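Local structure of coenzyme A transferase (Yersinia pestis, 3QLI) at residues G260-V265 with R290-F295. The protein probably transfers coenzyme A between acyl-CoA thioesters and carboxylic acids such as acetate. Residues are numbered along the deposited sequence; the frame is centred on the assembly and turned at random.
Sequences GIHTEV and RSVFTF
The Glu264 side chain runs alongside the Phe295 ring in the same direction. The carboxylate and the phenyl ring are nearly coplanar, 29° apart. Glu264 OE2 sits at the ring edge, 3.6 Å from Phe295 CE2. The other carboxylate oxygen, OE1, is hydrogen-bonded to Asn321 ND2, which probably helps fix the rotation of the group. Glu264 CG is anti to the backbone N (chi1 -178°), and there it meets Thr294 CG2. Val265 CG2 lies over one face of the Phe295 ring, displaced from the ring centre toward its edge atoms, 4.1 Å from CE1. The backbone O of Glu264 accepts from two consecutive backbone N-H groups, Thr294 N at 2.9 Å and Phe295 N at 3.2 Å. Residues 260-265 and 290-295 run nearly parallel. Their pairing, His262 with Val292 and Val265 with Phe295, brings the outermost strand 260-261 of the mixed sheet in the C-terminal half of this CoA transferase against the two-stranded sheet of 291-293 and 312-314. Glu264 is the residue to which CoA is covalently linked in a structure of this protein, and a bound acetate lies beside its side chain here. Nearer the start of both segments, Val292 accepts from Thr263 N through its O and donates from its N to Ile261 O, 3.1 Å away. Val292 CG1 approaches the His262 imidazole obliquely, 3.9 Å from ND1. His262 NE2 is hydrogen-bonded to Val320 O. Thr263 CG2 packs on Phe293 CB. Thr263 OG1 is anti to the backbone N (chi1 -172°) and donates to Val265 O at 3.0 Å; Met240 N is its second partner. Ile261 CD1 touches Ser291 OG, 3.6 Å away, and that hydroxyl is hydrogen-bonded to Asn281 ND2. Leu270 and Ile274 of helix 268-276 pack against Ile261.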
# COMPACT_ATOMS: atom_id res chain seq x y z
N GLY A 260 -0.58 -22.12 -12.31
CA GLY A 260 0.49 -22.05 -11.33
C GLY A 260 -0.08 -21.63 -9.99
O GLY A 260 -1.23 -21.17 -9.91
N ILE A 261 0.73 -21.78 -8.94
CA ILE A 261 0.32 -21.33 -7.61
C ILE A 261 1.41 -20.47 -6.99
O ILE A 261 2.57 -20.87 -6.92
CB ILE A 261 0.05 -22.53 -6.66
CG1 ILE A 261 -1.24 -23.26 -7.06
CG2 ILE A 261 -0.06 -22.05 -5.20
CD1 ILE A 261 -1.48 -24.53 -6.26
N HIS A 262 1.03 -19.27 -6.56
CA HIS A 262 1.86 -18.44 -5.70
C HIS A 262 0.90 -17.72 -4.77
O HIS A 262 0.30 -16.69 -5.13
CB HIS A 262 2.67 -17.42 -6.52
CG HIS A 262 3.53 -16.52 -5.68
ND1 HIS A 262 4.90 -16.61 -5.64
CD2 HIS A 262 3.20 -15.50 -4.84
CE1 HIS A 262 5.38 -15.68 -4.82
NE2 HIS A 262 4.36 -14.99 -4.34
N THR A 263 0.73 -18.29 -3.58
CA THR A 263 -0.37 -17.93 -2.72
C THR A 263 0.18 -17.65 -1.33
O THR A 263 1.26 -18.14 -0.98
CB THR A 263 -1.40 -19.07 -2.69
OG1 THR A 263 -2.58 -18.65 -1.99
CG2 THR A 263 -0.79 -20.34 -2.03
N GLU A 264 -0.53 -16.85 -0.54
CA GLU A 264 -0.12 -16.68 0.85
C GLU A 264 -0.46 -17.94 1.63
O GLU A 264 0.42 -18.61 2.16
CB GLU A 264 -0.80 -15.46 1.48
CG GLU A 264 -0.37 -15.19 2.93
CD GLU A 264 -1.30 -14.21 3.62
OE1 GLU A 264 -1.42 -13.06 3.14
OE2 GLU A 264 -1.93 -14.59 4.63
N VAL A 265 -1.75 -18.27 1.70
CA VAL A 265 -2.17 -19.50 2.36
C VAL A 265 -2.45 -20.61 1.33
O VAL A 265 -3.15 -20.40 0.33
CB VAL A 265 -3.42 -19.30 3.26
CG1 VAL A 265 -4.62 -18.95 2.43
CG2 VAL A 265 -3.72 -20.57 4.07
N ARG A 290 7.06 -25.30 -9.29
CA ARG A 290 6.71 -25.55 -7.89
C ARG A 290 5.63 -24.60 -7.38
O ARG A 290 5.60 -23.43 -7.74
CB ARG A 290 7.95 -25.55 -6.99
CG ARG A 290 8.63 -24.22 -6.85
CD ARG A 290 10.05 -24.34 -6.29
NE ARG A 290 10.71 -23.03 -6.29
CZ ARG A 290 12.01 -22.85 -6.08
NH1 ARG A 290 12.81 -23.88 -5.84
NH2 ARG A 290 12.51 -21.62 -6.11
N SER A 291 4.72 -25.13 -6.56
CA SER A 291 3.66 -24.33 -5.97
C SER A 291 4.22 -23.65 -4.72
O SER A 291 4.71 -24.33 -3.81
CB SER A 291 2.46 -25.20 -5.60
OG SER A 291 1.83 -25.75 -6.74
N VAL A 292 4.16 -22.33 -4.69
CA VAL A 292 4.73 -21.54 -3.58
C VAL A 292 3.64 -21.04 -2.65
O VAL A 292 2.58 -20.59 -3.11
CB VAL A 292 5.55 -20.35 -4.13
CG1 VAL A 292 5.90 -19.36 -3.03
CG2 VAL A 292 6.83 -20.85 -4.82
N PHE A 293 3.90 -21.15 -1.33
CA PHE A 293 2.97 -20.67 -0.30
C PHE A 293 3.78 -20.27 0.93
O PHE A 293 4.95 -20.64 1.05
CB PHE A 293 1.95 -21.76 0.08
CG PHE A 293 2.55 -22.91 0.87
CD1 PHE A 293 2.36 -23.01 2.24
CD2 PHE A 293 3.33 -23.88 0.23
CE1 PHE A 293 2.91 -24.05 2.97
CE2 PHE A 293 3.89 -24.94 0.95
CZ PHE A 293 3.68 -25.03 2.32
N THR A 294 3.18 -19.51 1.84
CA THR A 294 3.91 -19.12 3.05
C THR A 294 3.40 -19.79 4.34
O THR A 294 4.17 -20.00 5.27
CB THR A 294 4.03 -17.58 3.22
OG1 THR A 294 5.21 -17.28 3.96
CG2 THR A 294 2.80 -16.98 3.91
N PHE A 295 2.12 -20.14 4.39
CA PHE A 295 1.63 -21.07 5.41
C PHE A 295 0.39 -21.82 4.89
O PHE A 295 -0.25 -21.39 3.92
CB PHE A 295 1.42 -20.37 6.78
CG PHE A 295 0.13 -19.59 6.89
CD1 PHE A 295 -0.95 -20.11 7.59
CD2 PHE A 295 0.01 -18.33 6.31
CE1 PHE A 295 -2.14 -19.40 7.70
CE2 PHE A 295 -1.18 -17.60 6.43
CZ PHE A 295 -2.25 -18.14 7.13